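Local coordinates for dihydrodipicolinate synthase (Rhodopseudomonas palustris, PDB 3DZ1), which probably catalyses the condensation of pyruvate with aspartate semialdehyde that forms 4-hydroxy-tetrahydrodipicolinate in lysine biosynthesis, at residues I252-Q257 with D296-R301; T35-E40 with C221-L226; L203-E208 with V227-L232. One frame throughout, in Å; residues are numbered along the deposited sequence.

Overall arrangement
The three contacts follow one (βα)8 barrel from its outer helices to the C-terminal helices packed against it. Interactions 2 and 3 use consecutive turns of helix 223-234, with centres about 15 Å apart; L226 of the first reaches L205 of the second, CD2 to CD2, at 4.2 Å. Interaction 1 lies about 17 Å, centre to centre, from each of them, among the added helices. Its E255 OE1 takes a probable hydrogen bond from C221 N of interaction 2, and its H256 packs on L203 of interaction 3. M217, predicted to bind pyruvate, has its side chain about 10 Å from that of P223 and about 9 Å from that of L205.

Interaction 1 of 3, residues I252-Q257 with D296-R301; sequences IRYEHQ and DYLLSR
L298 lays its CD1 methyl against the base of the Y254 side chain, 3.7 Å from CB and 3.9 Å from CG, so the contact is made at the root of the phenol and not at its hydroxyl. The two side chains cross at about a right angle, and the methyl meets the ring obliquely. With CG anti to the backbone N (chi1 -163°), the Y254 ring extends toward helix 289-301, where its OH is hydrogen-bonded to E294, one turn before L298, so tyrosine and helix are joined at both ends of the side chain. The other leucine branch, CD2, lies at the edge of the R253 guanidinium, 4.2 Å from NH2 and near its plane. That group is held by polar partners: NE bonds to P250 O, while NH2 forms a salt bridge with D206 and NH1 a hydrogen bond with L203 O, both of the second subunit. The leucine thus supplies an apolar flank to an arginine engaged across the subunit interface. L298 also touches P250 and L251, which places it over the last turns of helix 238-255, and Y254 is covered by V264 of helix 260-271 and by A291 and V295 of helix 289-301.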
ATOM      1  N   ILE A 252      20.039   8.321 -18.506  1.00  6.63           N
ATOM      2  CA  ILE A 252      19.401   7.107 -18.019  1.00  6.84           C
ATOM      3  C   ILE A 252      18.562   7.456 -16.790  1.00  7.82           C
ATOM      4  O   ILE A 252      17.404   7.046 -16.677  1.00  6.44           O
ATOM      5  CB  ILE A 252      20.453   6.040 -17.623  1.00  6.88           C
ATOM      6  CG1 ILE A 252      21.078   5.444 -18.886  1.00  7.34           C
ATOM      7  CG2 ILE A 252      19.810   4.961 -16.747  1.00  6.88           C
ATOM      8  CD1 ILE A 252      22.253   4.514 -18.626  1.00  7.64           C
ATOM      9  N   ARG A 253      19.135   8.222 -15.866  1.00  9.36           N
ATOM     10  CA  ARG A 253      18.392   8.574 -14.662  1.00 10.48           C
ATOM     11  C   ARG A 253      17.259   9.558 -14.922  1.00  9.72           C
ATOM     12  O   ARG A 253      16.240   9.517 -14.234  1.00  8.27           O
ATOM     13  CB  ARG A 253      19.331   9.105 -13.565  1.00 14.08           C
ATOM     14  CG  ARG A 253      20.047  10.381 -13.885  1.00 19.91           C
ATOM     15  CD  ARG A 253      19.213  11.618 -13.557  1.00 18.08           C
ATOM     16  NE  ARG A 253      19.703  12.730 -14.354  1.00 17.15           N
ATOM     17  CZ  ARG A 253      20.060  13.917 -13.880  1.00 17.54           C
ATOM     18  NH1 ARG A 253      19.981  14.179 -12.583  1.00 14.06           N
ATOM     19  NH2 ARG A 253      20.515  14.837 -14.718  1.00 16.11           N
ATOM     20  N   TYR A 254      17.415  10.430 -15.914  1.00  7.99           N
ATOM     21  CA  TYR A 254      16.350  11.388 -16.217  1.00 10.09           C
ATOM     22  C   TYR A 254      15.135  10.632 -16.756  1.00 10.65           C
ATOM     23  O   TYR A 254      13.995  10.936 -16.402  1.00  9.12           O
ATOM     24  CB  TYR A 254      16.810  12.423 -17.255  1.00  9.89           C
ATOM     25  CG  TYR A 254      15.924  13.655 -17.300  1.00 11.76           C
ATOM     26  CD1 TYR A 254      16.240  14.792 -16.558  1.00 12.10           C
ATOM     27  CD2 TYR A 254      14.742  13.664 -18.047  1.00 12.12           C
ATOM     28  CE1 TYR A 254      15.399  15.911 -16.557  1.00 13.23           C
ATOM     29  CE2 TYR A 254      13.897  14.771 -18.049  1.00 11.17           C
ATOM     30  CZ  TYR A 254      14.229  15.891 -17.303  1.00 12.30           C
ATOM     31  OH  TYR A 254      13.386  16.981 -17.291  1.00  9.51           O
ATOM     32  N   GLU A 255      15.389   9.639 -17.606  1.00 10.74           N
ATOM     33  CA  GLU A 255      14.322   8.835 -18.200  1.00 13.16           C
ATOM     34  C   GLU A 255      13.717   7.885 -17.168  1.00 15.12           C
ATOM     35  O   GLU A 255      12.583   7.423 -17.321  1.00 14.63           O
ATOM     36  CB  GLU A 255      14.868   8.018 -19.376  1.00 13.54           C
ATOM     37  CG  GLU A 255      13.793   7.358 -20.224  1.00 16.42           C
ATOM     38  CD  GLU A 255      14.355   6.334 -21.197  1.00 18.63           C
ATOM     39  OE1 GLU A 255      15.197   6.703 -22.036  1.00 17.96           O
ATOM     40  OE2 GLU A 255      13.948   5.157 -21.122  1.00 22.88           O
ATOM     41  N   HIS A 256      14.492   7.591 -16.128  1.00 16.35           N
ATOM     42  CA  HIS A 256      14.068   6.694 -15.057  1.00 20.26           C
ATOM     43  C   HIS A 256      13.162   7.404 -14.052  1.00 21.04           C
ATOM     44  O   HIS A 256      13.395   7.354 -12.848  1.00 25.99           O
ATOM     45  CB  HIS A 256      15.303   6.136 -14.338  1.00 21.62           C
ATOM     46  CG  HIS A 256      14.990   5.121 -13.283  1.00 24.60           C
ATOM     47  ND1 HIS A 256      14.378   3.918 -13.563  1.00 28.28           N
ATOM     48  CD2 HIS A 256      15.221   5.123 -11.948  1.00 26.97           C
ATOM     49  CE1 HIS A 256      14.245   3.223 -12.447  1.00 27.23           C
ATOM     50  NE2 HIS A 256      14.748   3.931 -11.452  1.00 25.63           N
ATOM     51  N   GLN A 257      12.145   8.090 -14.553  1.00 22.25           N
ATOM     52  CA  GLN A 257      11.193   8.780 -13.694  1.00 22.13           C
ATOM     53  C   GLN A 257       9.811   8.246 -14.034  1.00 23.03           C
ATOM     54  O   GLN A 257       9.446   8.170 -15.203  1.00 21.07           O
ATOM     55  CB  GLN A 257      11.230  10.292 -13.940  1.00 21.59           C
ATOM     56  CG  GLN A 257      12.409  11.005 -13.321  1.00 22.74           C
ATOM     57  CD  GLN A 257      12.381  12.496 -13.598  1.00 24.34           C
ATOM     58  OE1 GLN A 257      12.616  12.935 -14.727  1.00 23.71           O
ATOM     59  NE2 GLN A 257      12.079  13.283 -12.572  1.00 20.50           N
ATOM     60  N   ASP A 296      17.264  17.844 -24.011  1.00  8.51           N
ATOM     61  CA  ASP A 296      18.127  18.267 -25.111  1.00  8.86           C
ATOM     62  C   ASP A 296      19.533  18.551 -24.598  1.00  9.39           C
ATOM     63  O   ASP A 296      20.522  18.234 -25.260  1.00 10.49           O
ATOM     64  CB  ASP A 296      17.586  19.533 -25.786  1.00  8.23           C
ATOM     65  CG  ASP A 296      16.325  19.282 -26.592  1.00 10.72           C
ATOM     66  OD1 ASP A 296      16.024  18.104 -26.876  1.00 11.11           O
ATOM     67  OD2 ASP A 296      15.642  20.267 -26.954  1.00 11.20           O
ATOM     68  N   TYR A 297      19.621  19.163 -23.421  1.00 10.20           N
ATOM     69  CA  TYR A 297      20.920  19.485 -22.836  1.00 10.41           C
ATOM     70  C   TYR A 297      21.713  18.205 -22.579  1.00 10.55           C
ATOM     71  O   TYR A 297      22.895  18.117 -22.915  1.00 10.46           O
ATOM     72  CB  TYR A 297      20.741  20.254 -21.522  1.00 11.48           C
ATOM     73  CG  TYR A 297      22.045  20.681 -20.887  1.00 14.93           C
ATOM     74  CD1 TYR A 297      22.882  21.604 -21.514  1.00 14.26           C
ATOM     75  CD2 TYR A 297      22.446  20.162 -19.659  1.00 16.69           C
ATOM     76  CE1 TYR A 297      24.089  22.001 -20.929  1.00 15.26           C
ATOM     77  CE2 TYR A 297      23.649  20.553 -19.064  1.00 16.14           C
ATOM     78  CZ  TYR A 297      24.463  21.471 -19.703  1.00 16.04           C
ATOM     79  OH  TYR A 297      25.642  21.860 -19.108  1.00 13.20           O
ATOM     80  N   LEU A 298      21.060  17.216 -21.981  1.00  9.71           N
ATOM     81  CA  LEU A 298      21.717  15.947 -21.692  1.00  9.42           C
ATOM     82  C   LEU A 298      22.166  15.283 -22.991  1.00 10.37           C
ATOM     83  O   LEU A 298      23.268  14.732 -23.070  1.00 10.53           O
ATOM     84  CB  LEU A 298      20.770  15.021 -20.927  1.00  9.24           C
ATOM     85  CG  LEU A 298      20.362  15.493 -19.526  1.00  8.42           C
ATOM     86  CD1 LEU A 298      19.418  14.478 -18.901  1.00  9.52           C
ATOM     87  CD2 LEU A 298      21.601  15.680 -18.658  1.00 10.20           C
ATOM     88  N   LEU A 299      21.309  15.339 -24.004  1.00 11.18           N
ATOM     89  CA  LEU A 299      21.620  14.757 -25.304  1.00 10.61           C
ATOM     90  C   LEU A 299      22.850  15.412 -25.921  1.00 13.79           C
ATOM     91  O   LEU A 299      23.696  14.733 -26.514  1.00 12.58           O
ATOM     92  CB  LEU A 299      20.428  14.919 -26.257  1.00 10.21           C
ATOM     93  CG  LEU A 299      19.197  14.048 -25.989  1.00 11.35           C
ATOM     94  CD1 LEU A 299      18.034  14.478 -26.891  1.00 11.41           C
ATOM     95  CD2 LEU A 299      19.552  12.584 -26.232  1.00 10.89           C
ATOM     96  N   SER A 300      22.949  16.732 -25.773  1.00 14.17           N
ATOM     97  CA  SER A 300      24.062  17.490 -26.333  1.00 14.51           C
ATOM     98  C   SER A 300      25.390  17.134 -25.682  1.00 16.57           C
ATOM     99  O   SER A 300      26.443  17.221 -26.320  1.00 16.64           O
ATOM    100  CB  SER A 300      23.813  18.994 -26.184  1.00 14.66           C
ATOM    101  OG  SER A 300      23.952  19.411 -24.838  1.00 12.24           O
ATOM    102  N   ARG A 301      25.340  16.738 -24.414  1.00 16.50           N
ATOM    103  CA  ARG A 301      26.549  16.376 -23.678  1.00 18.55           C
ATOM    104  C   ARG A 301      26.989  14.948 -23.967  1.00 19.17           C
ATOM    105  O   ARG A 301      28.145  14.586 -23.749  1.00 21.81           O
ATOM    106  CB  ARG A 301      26.324  16.576 -22.177  1.00 18.24           C
ATOM    107  CG  ARG A 301      26.234  18.047 -21.784  1.00 18.70           C
ATOM    108  CD  ARG A 301      25.633  18.240 -20.408  1.00 22.88           C
ATOM    109  NE  ARG A 301      26.448  17.672 -19.340  1.00 25.20           N
ATOM    110  CZ  ARG A 301      27.627  18.149 -18.959  1.00 26.87           C
ATOM    111  NH1 ARG A 301      28.146  19.211 -19.560  1.00 25.87           N
ATOM    112  NH2 ARG A 301      28.284  17.564 -17.967  1.00 25.29           N
TER

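Interaction 2 of 3, residues T35-E40 with C221-L226; sequences TDFYAE and CFPDML
P223 presents the CG corner of its ring to two aromatic side chains, F37 and Y38, and meets both at their edges, near the ring planes. The closer approach is to F37, whose CE2 lies 3.7 Å from P223 CG; the Y38 edge is met at CE1, 4.2 Å away. F37 reaches across because its CG stands anti to the backbone N (chi1 173°), which carries the ring out from helix 28-40, whereas CG of Y38 lies beside its own N (chi1 -60°), and its ring comes to the same proline corner from another direction, at about a right angle. One residue further on, the carboxylate of D224 comes to the outer end of the phenylalanine: OD1 is 4.0 Å from F37 CZ, near the ring plane, with the carboxylate turned 66° from that plane. An acid at a ring edge faces the slightly positive C-H rim, so the approach is probably mildly favourable, though D224 is anchored chiefly by its salt bridge to R272. The proline opens helix 223-234, F222 occupying its N-cap position, and F222 O accepts from both M225 N and L226 N. Packing of the helix after the first strand against that after the eighth is where a TIM barrel closes its outer ring of helices, as the 11-15 and 215-218 strands close the sheet inside.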
ATOM      1  N   THR A  35      11.668  -1.668 -35.171  1.00 10.64           N
ATOM      2  CA  THR A  35      12.152  -3.038 -35.253  1.00 11.43           C
ATOM      3  C   THR A  35      13.433  -3.144 -36.071  1.00 12.30           C
ATOM      4  O   THR A  35      14.382  -3.818 -35.661  1.00 10.87           O
ATOM      5  CB  THR A  35      11.094  -3.972 -35.871  1.00 11.69           C
ATOM      6  OG1 THR A  35       9.894  -3.918 -35.089  1.00 13.36           O
ATOM      7  CG2 THR A  35      11.608  -5.407 -35.898  1.00 11.79           C
ATOM      8  N   ASP A  36      13.458  -2.492 -37.232  1.00 11.73           N
ATOM      9  CA  ASP A  36      14.640  -2.526 -38.096  1.00 12.24           C
ATOM     10  C   ASP A  36      15.826  -1.919 -37.368  1.00 11.91           C
ATOM     11  O   ASP A  36      16.963  -2.387 -37.494  1.00 12.81           O
ATOM     12  CB  ASP A  36      14.392  -1.742 -39.389  1.00 12.60           C
ATOM     13  CG  ASP A  36      13.331  -2.378 -40.261  1.00 16.48           C
ATOM     14  OD1 ASP A  36      13.102  -3.600 -40.127  1.00 15.94           O
ATOM     15  OD2 ASP A  36      12.736  -1.658 -41.091  1.00 15.43           O
ATOM     16  N   PHE A  37      15.547  -0.859 -36.618  1.00 11.85           N
ATOM     17  CA  PHE A  37      16.561  -0.160 -35.843  1.00 12.15           C
ATOM     18  C   PHE A  37      17.196  -1.100 -34.818  1.00 10.40           C
ATOM     19  O   PHE A  37      18.421  -1.254 -34.772  1.00 10.96           O
ATOM     20  CB  PHE A  37      15.934   1.035 -35.120  1.00 13.26           C
ATOM     21  CG  PHE A  37      16.871   1.718 -34.166  1.00 16.79           C
ATOM     22  CD1 PHE A  37      17.964   2.437 -34.639  1.00 17.59           C
ATOM     23  CD2 PHE A  37      16.683   1.608 -32.794  1.00 18.07           C
ATOM     24  CE1 PHE A  37      18.860   3.034 -33.756  1.00 18.75           C
ATOM     25  CE2 PHE A  37      17.573   2.203 -31.904  1.00 18.87           C
ATOM     26  CZ  PHE A  37      18.664   2.916 -32.386  1.00 18.55           C
ATOM     27  N   TYR A  38      16.362  -1.723 -33.990  1.00 11.11           N
ATOM     28  CA  TYR A  38      16.863  -2.642 -32.970  1.00 10.48           C
ATOM     29  C   TYR A  38      17.763  -3.729 -33.559  1.00 10.00           C
ATOM     30  O   TYR A  38      18.796  -4.071 -32.983  1.00  8.30           O
ATOM     31  CB  TYR A  38      15.705  -3.315 -32.227  1.00 12.32           C
ATOM     32  CG  TYR A  38      14.766  -2.372 -31.507  1.00 13.58           C
ATOM     33  CD1 TYR A  38      15.253  -1.296 -30.763  1.00 13.24           C
ATOM     34  CD2 TYR A  38      13.388  -2.591 -31.524  1.00 15.62           C
ATOM     35  CE1 TYR A  38      14.386  -0.463 -30.048  1.00 15.78           C
ATOM     36  CE2 TYR A  38      12.516  -1.768 -30.816  1.00 15.65           C
ATOM     37  CZ  TYR A  38      13.019  -0.709 -30.080  1.00 15.81           C
ATOM     38  OH  TYR A  38      12.155   0.091 -29.369  1.00 16.15           O
ATOM     39  N   ALA A  39      17.356  -4.288 -34.695  1.00 10.79           N
ATOM     40  CA  ALA A  39      18.140  -5.336 -35.337  1.00 11.02           C
ATOM     41  C   ALA A  39      19.457  -4.760 -35.840  1.00 12.42           C
ATOM     42  O   ALA A  39      20.523  -5.344 -35.641  1.00 10.45           O
ATOM     43  CB  ALA A  39      17.365  -5.938 -36.498  1.00 11.67           C
ATOM     44  N   GLU A  40      19.369  -3.600 -36.481  1.00 12.90           N
ATOM     45  CA  GLU A  40      20.536  -2.929 -37.041  1.00 14.38           C
ATOM     46  C   GLU A  40      21.629  -2.634 -36.018  1.00 12.71           C
ATOM     47  O   GLU A  40      22.819  -2.736 -36.328  1.00 12.86           O
ATOM     48  CB  GLU A  40      20.101  -1.622 -37.708  1.00 17.31           C
ATOM     49  CG  GLU A  40      21.216  -0.852 -38.384  1.00 22.78           C
ATOM     50  CD  GLU A  40      20.753   0.515 -38.864  1.00 28.17           C
ATOM     51  OE1 GLU A  40      20.331   1.335 -38.015  1.00 30.59           O
ATOM     52  OE2 GLU A  40      20.805   0.770 -40.087  1.00 31.43           O
ATOM     53  N   CYS A 221      16.281   4.962 -24.407  1.00 10.47           N
ATOM     54  CA  CYS A 221      16.272   5.496 -25.771  1.00 10.10           C
ATOM     55  C   CYS A 221      17.554   5.321 -26.582  1.00 10.25           C
ATOM     56  O   CYS A 221      17.609   5.707 -27.750  1.00  8.13           O
ATOM     57  CB  CYS A 221      15.846   6.975 -25.766  1.00 11.75           C
ATOM     58  SG  CYS A 221      16.813   8.067 -24.711  1.00 12.72           S
ATOM     59  N   PHE A 222      18.589   4.752 -25.968  1.00  9.97           N
ATOM     60  CA  PHE A 222      19.832   4.479 -26.679  1.00  9.43           C
ATOM     61  C   PHE A 222      20.197   3.017 -26.460  1.00  9.46           C
ATOM     62  O   PHE A 222      21.242   2.695 -25.893  1.00  8.45           O
ATOM     63  CB  PHE A 222      20.958   5.395 -26.200  1.00 12.02           C
ATOM     64  CG  PHE A 222      20.897   6.772 -26.792  1.00 13.94           C
ATOM     65  CD1 PHE A 222      21.429   7.023 -28.053  1.00 15.53           C
ATOM     66  CD2 PHE A 222      20.269   7.810 -26.108  1.00 13.53           C
ATOM     67  CE1 PHE A 222      21.335   8.291 -28.629  1.00 15.07           C
ATOM     68  CE2 PHE A 222      20.171   9.082 -26.674  1.00 14.60           C
ATOM     69  CZ  PHE A 222      20.705   9.322 -27.938  1.00 15.85           C
ATOM     70  N   PRO A 223      19.322   2.104 -26.907  1.00 10.48           N
ATOM     71  CA  PRO A 223      19.607   0.679 -26.730  1.00  9.99           C
ATOM     72  C   PRO A 223      20.882   0.328 -27.479  1.00 11.04           C
ATOM     73  O   PRO A 223      21.600  -0.597 -27.098  1.00 10.93           O
ATOM     74  CB  PRO A 223      18.367   0.004 -27.310  1.00  9.64           C
ATOM     75  CG  PRO A 223      17.950   0.958 -28.391  1.00 10.35           C
ATOM     76  CD  PRO A 223      18.109   2.300 -27.720  1.00  9.78           C
ATOM     77  N   ASP A 224      21.158   1.082 -28.543  1.00  9.09           N
ATOM     78  CA  ASP A 224      22.352   0.860 -29.339  1.00 11.60           C
ATOM     79  C   ASP A 224      23.619   1.052 -28.502  1.00 10.77           C
ATOM     80  O   ASP A 224      24.602   0.323 -28.678  1.00  9.93           O
ATOM     81  CB  ASP A 224      22.349   1.778 -30.584  1.00 10.79           C
ATOM     82  CG  ASP A 224      22.064   3.245 -30.258  1.00 13.25           C
ATOM     83  OD1 ASP A 224      21.191   3.529 -29.412  1.00 11.16           O
ATOM     84  OD2 ASP A 224      22.699   4.125 -30.879  1.00 12.70           O
HETATM   85  N   MSE A 225      23.593   2.002 -27.571  1.00 10.22           N
HETATM   86  CA  MSE A 225      24.759   2.237 -26.731  1.00 11.34           C
HETATM   87  C   MSE A 225      24.852   1.241 -25.576  1.00 10.80           C
HETATM   88  O   MSE A 225      25.947   0.920 -25.123  1.00  9.72           O
HETATM   89  CB  MSE A 225      24.758   3.673 -26.203  1.00 14.68           C
HETATM   90  CG  MSE A 225      24.931   4.722 -27.299  1.00 18.09           C
HETATM   91 SE   MSE A 225      26.569   4.511 -28.349  1.00 27.84          SE
HETATM   92  CE  MSE A 225      25.848   3.539 -29.851  1.00 20.04           C
ATOM     93  N   LEU A 226      23.717   0.751 -25.087  1.00  8.74           N
ATOM     94  CA  LEU A 226      23.768  -0.232 -24.015  1.00  8.07           C
ATOM     95  C   LEU A 226      24.273  -1.559 -24.592  1.00  8.11           C
ATOM     96  O   LEU A 226      24.819  -2.395 -23.866  1.00  7.09           O
ATOM     97  CB  LEU A 226      22.395  -0.403 -23.356  1.00  8.06           C
ATOM     98  CG  LEU A 226      21.873   0.833 -22.612  1.00  9.71           C
ATOM     99  CD1 LEU A 226      20.663   0.440 -21.771  1.00  8.31           C
ATOM    100  CD2 LEU A 226      22.964   1.415 -21.715  1.00  8.47           C
TER

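Interaction 3 of 3, residues L203-E208 with V227-L232; sequences LFLDFE and VDVVKL
This is purely apolar packing between two successive outer helices of the barrel, 205-211 and 223-234, which follow the seventh and eighth strands. One leucine branch does the touching: CD2 of L205 reaches V229 CG1 at 4.2 Å and V230 CG2 at 4.3 Å. It therefore meets two consecutive residues of the opposite helix, crossing the V229 side chain at a slant, and about 110 Å² is buried in all. L205 is the first residue of its helix, directly after F204 at the N-cap position, and its CG is anti to the backbone N (chi1 -173°), which directs the branched end at the neighbouring helix. In V229 the methyl that answers it, CG1, is likewise anti to its N. The chain passes from one helix to the other through strand 215-218, so the contact joins the helices of two successive βα units of the (βα)8 barrel. V230 also reaches inward to T12 of the first strand, 11-15, while V229 touches L244 of helix 238-255. Just beside the leucine, D206 turns its carboxylate away from helix 223-234 and touches H242 and F245 of helix 238-255, while F207 next to it meets Y254 of the second subunit edge-to-face.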
ATOM      1  N   LEU A 203      19.499   1.502 -14.454  1.00  9.66           N
ATOM      2  CA  LEU A 203      20.162   2.281 -13.417  1.00  9.47           C
ATOM      3  C   LEU A 203      21.404   1.609 -12.832  1.00  8.99           C
ATOM      4  O   LEU A 203      22.341   2.293 -12.429  1.00  9.38           O
ATOM      5  CB  LEU A 203      19.160   2.608 -12.303  1.00 11.47           C
ATOM      6  CG  LEU A 203      19.474   3.775 -11.363  1.00 13.92           C
ATOM      7  CD1 LEU A 203      19.469   5.080 -12.143  1.00 11.38           C
ATOM      8  CD2 LEU A 203      18.427   3.822 -10.254  1.00 13.11           C
ATOM      9  N   PHE A 204      21.419   0.278 -12.788  1.00  9.21           N
ATOM     10  CA  PHE A 204      22.574  -0.443 -12.250  1.00  8.34           C
ATOM     11  C   PHE A 204      23.204  -1.433 -13.230  1.00  6.90           C
ATOM     12  O   PHE A 204      23.920  -2.348 -12.821  1.00  6.68           O
ATOM     13  CB  PHE A 204      22.192  -1.186 -10.965  1.00  9.83           C
ATOM     14  CG  PHE A 204      22.113  -0.296  -9.762  1.00 13.17           C
ATOM     15  CD1 PHE A 204      21.012   0.532  -9.560  1.00 11.96           C
ATOM     16  CD2 PHE A 204      23.174  -0.235  -8.865  1.00 14.51           C
ATOM     17  CE1 PHE A 204      20.969   1.412  -8.486  1.00 15.22           C
ATOM     18  CE2 PHE A 204      23.142   0.642  -7.785  1.00 17.05           C
ATOM     19  CZ  PHE A 204      22.035   1.468  -7.596  1.00 16.47           C
ATOM     20  N   LEU A 205      22.963  -1.242 -14.522  1.00  7.61           N
ATOM     21  CA  LEU A 205      23.500  -2.158 -15.525  1.00  7.78           C
ATOM     22  C   LEU A 205      25.009  -2.375 -15.442  1.00  8.31           C
ATOM     23  O   LEU A 205      25.499  -3.489 -15.671  1.00  7.61           O
ATOM     24  CB  LEU A 205      23.139  -1.678 -16.933  1.00  9.21           C
ATOM     25  CG  LEU A 205      23.512  -2.672 -18.039  1.00  9.50           C
ATOM     26  CD1 LEU A 205      22.808  -4.003 -17.797  1.00  7.77           C
ATOM     27  CD2 LEU A 205      23.130  -2.098 -19.394  1.00 10.68           C
ATOM     28  N   ASP A 206      25.749  -1.321 -15.114  1.00  8.74           N
ATOM     29  CA  ASP A 206      27.196  -1.433 -15.038  1.00  7.93           C
ATOM     30  C   ASP A 206      27.638  -2.516 -14.063  1.00  8.80           C
ATOM     31  O   ASP A 206      28.462  -3.367 -14.405  1.00  8.65           O
ATOM     32  CB  ASP A 206      27.823  -0.072 -14.685  1.00  8.57           C
ATOM     33  CG  ASP A 206      27.322   0.503 -13.371  1.00  9.21           C
ATOM     34  OD1 ASP A 206      26.192   0.191 -12.943  1.00  9.60           O
ATOM     35  OD2 ASP A 206      28.066   1.303 -12.767  1.00 11.23           O
ATOM     36  N   PHE A 207      27.074  -2.511 -12.861  1.00  6.62           N
ATOM     37  CA  PHE A 207      27.445  -3.507 -11.868  1.00  7.05           C
ATOM     38  C   PHE A 207      26.669  -4.809 -12.017  1.00  7.83           C
ATOM     39  O   PHE A 207      27.150  -5.868 -11.626  1.00  8.24           O
ATOM     40  CB  PHE A 207      27.278  -2.925 -10.461  1.00  9.23           C
ATOM     41  CG  PHE A 207      28.334  -1.913 -10.102  1.00 11.24           C
ATOM     42  CD1 PHE A 207      29.670  -2.295  -9.986  1.00 10.66           C
ATOM     43  CD2 PHE A 207      28.005  -0.575  -9.907  1.00 11.15           C
ATOM     44  CE1 PHE A 207      30.659  -1.361  -9.686  1.00 10.56           C
ATOM     45  CE2 PHE A 207      28.987   0.367  -9.605  1.00 10.75           C
ATOM     46  CZ  PHE A 207      30.318  -0.028  -9.494  1.00  9.44           C
ATOM     47  N   GLU A 208      25.474  -4.739 -12.593  1.00  4.97           N
ATOM     48  CA  GLU A 208      24.682  -5.943 -12.785  1.00  8.53           C
ATOM     49  C   GLU A 208      25.419  -6.908 -13.709  1.00  8.58           C
ATOM     50  O   GLU A 208      25.371  -8.121 -13.515  1.00 10.70           O
ATOM     51  CB  GLU A 208      23.306  -5.589 -13.353  1.00  8.14           C
ATOM     52  CG  GLU A 208      22.358  -5.034 -12.300  1.00  7.14           C
ATOM     53  CD  GLU A 208      21.174  -4.311 -12.896  1.00  8.39           C
ATOM     54  OE1 GLU A 208      20.177  -4.115 -12.168  1.00  7.82           O
ATOM     55  OE2 GLU A 208      21.245  -3.932 -14.084  1.00  8.30           O
ATOM     56  N   VAL A 227      24.100  -1.745 -25.902  1.00  8.35           N
ATOM     57  CA  VAL A 227      24.589  -2.952 -26.567  1.00  7.53           C
ATOM     58  C   VAL A 227      26.102  -2.982 -26.334  1.00  9.30           C
ATOM     59  O   VAL A 227      26.682  -4.031 -26.019  1.00  8.82           O
ATOM     60  CB  VAL A 227      24.313  -2.919 -28.102  1.00  6.78           C
ATOM     61  CG1 VAL A 227      25.171  -3.963 -28.812  1.00  7.76           C
ATOM     62  CG2 VAL A 227      22.840  -3.195 -28.382  1.00  8.01           C
ATOM     63  N   ASP A 228      26.736  -1.818 -26.481  1.00  9.77           N
ATOM     64  CA  ASP A 228      28.177  -1.701 -26.276  1.00  9.88           C
ATOM     65  C   ASP A 228      28.545  -1.857 -24.805  1.00 10.98           C
ATOM     66  O   ASP A 228      29.571  -2.454 -24.483  1.00 10.86           O
ATOM     67  CB  ASP A 228      28.697  -0.355 -26.798  1.00 11.78           C
ATOM     68  CG  ASP A 228      28.623  -0.246 -28.314  1.00 16.44           C
ATOM     69  OD1 ASP A 228      28.901  -1.257 -28.992  1.00 18.12           O
ATOM     70  OD2 ASP A 228      28.301   0.848 -28.827  1.00 16.80           O
ATOM     71  N   VAL A 229      27.725  -1.311 -23.910  1.00 10.17           N
ATOM     72  CA  VAL A 229      28.005  -1.447 -22.483  1.00  8.42           C
ATOM     73  C   VAL A 229      28.010  -2.935 -22.125  1.00  8.85           C
ATOM     74  O   VAL A 229      28.883  -3.407 -21.393  1.00  7.64           O
ATOM     75  CB  VAL A 229      26.945  -0.731 -21.611  1.00  9.60           C
ATOM     76  CG1 VAL A 229      27.133  -1.114 -20.148  1.00  8.47           C
ATOM     77  CG2 VAL A 229      27.064   0.772 -21.779  1.00 10.91           C
ATOM     78  N   VAL A 230      27.035  -3.671 -22.648  1.00  7.29           N
ATOM     79  CA  VAL A 230      26.938  -5.108 -22.386  1.00  9.40           C
ATOM     80  C   VAL A 230      28.150  -5.828 -22.989  1.00  8.50           C
ATOM     81  O   VAL A 230      28.754  -6.703 -22.358  1.00  9.75           O
ATOM     82  CB  VAL A 230      25.626  -5.690 -22.978  1.00  8.43           C
ATOM     83  CG1 VAL A 230      25.609  -7.208 -22.855  1.00  8.62           C
ATOM     84  CG2 VAL A 230      24.423  -5.097 -22.245  1.00 10.34           C
ATOM     85  N   LYS A 231      28.512  -5.453 -24.210  1.00  9.94           N
ATOM     86  CA  LYS A 231      29.656  -6.065 -24.872  1.00 10.49           C
ATOM     87  C   LYS A 231      30.957  -5.796 -24.127  1.00 10.57           C
ATOM     88  O   LYS A 231      31.748  -6.714 -23.892  1.00  9.95           O
ATOM     89  CB  LYS A 231      29.777  -5.552 -26.306  1.00 12.48           C
ATOM     90  CG  LYS A 231      28.705  -6.080 -27.242  1.00 14.04           C
ATOM     91  CD  LYS A 231      28.923  -5.567 -28.654  1.00 17.69           C
ATOM     92  CE  LYS A 231      27.984  -6.234 -29.645  1.00 19.74           C
ATOM     93  NZ  LYS A 231      28.216  -5.717 -31.020  1.00 23.81           N
ATOM     94  N   LEU A 232      31.185  -4.538 -23.761  1.00  8.63           N
ATOM     95  CA  LEU A 232      32.398  -4.174 -23.043  1.00  9.79           C
ATOM     96  C   LEU A 232      32.469  -4.887 -21.704  1.00  9.73           C
ATOM     97  O   LEU A 232      33.544  -5.321 -21.280  1.00  8.80           O
ATOM     98  CB  LEU A 232      32.461  -2.660 -22.827  1.00  9.99           C
ATOM     99  CG  LEU A 232      32.716  -1.815 -24.077  1.00 12.68           C
ATOM    100  CD1 LEU A 232      32.464  -0.341 -23.768  1.00 10.60           C
ATOM    101  CD2 LEU A 232      34.152  -2.040 -24.562  1.00 12.40           C
TER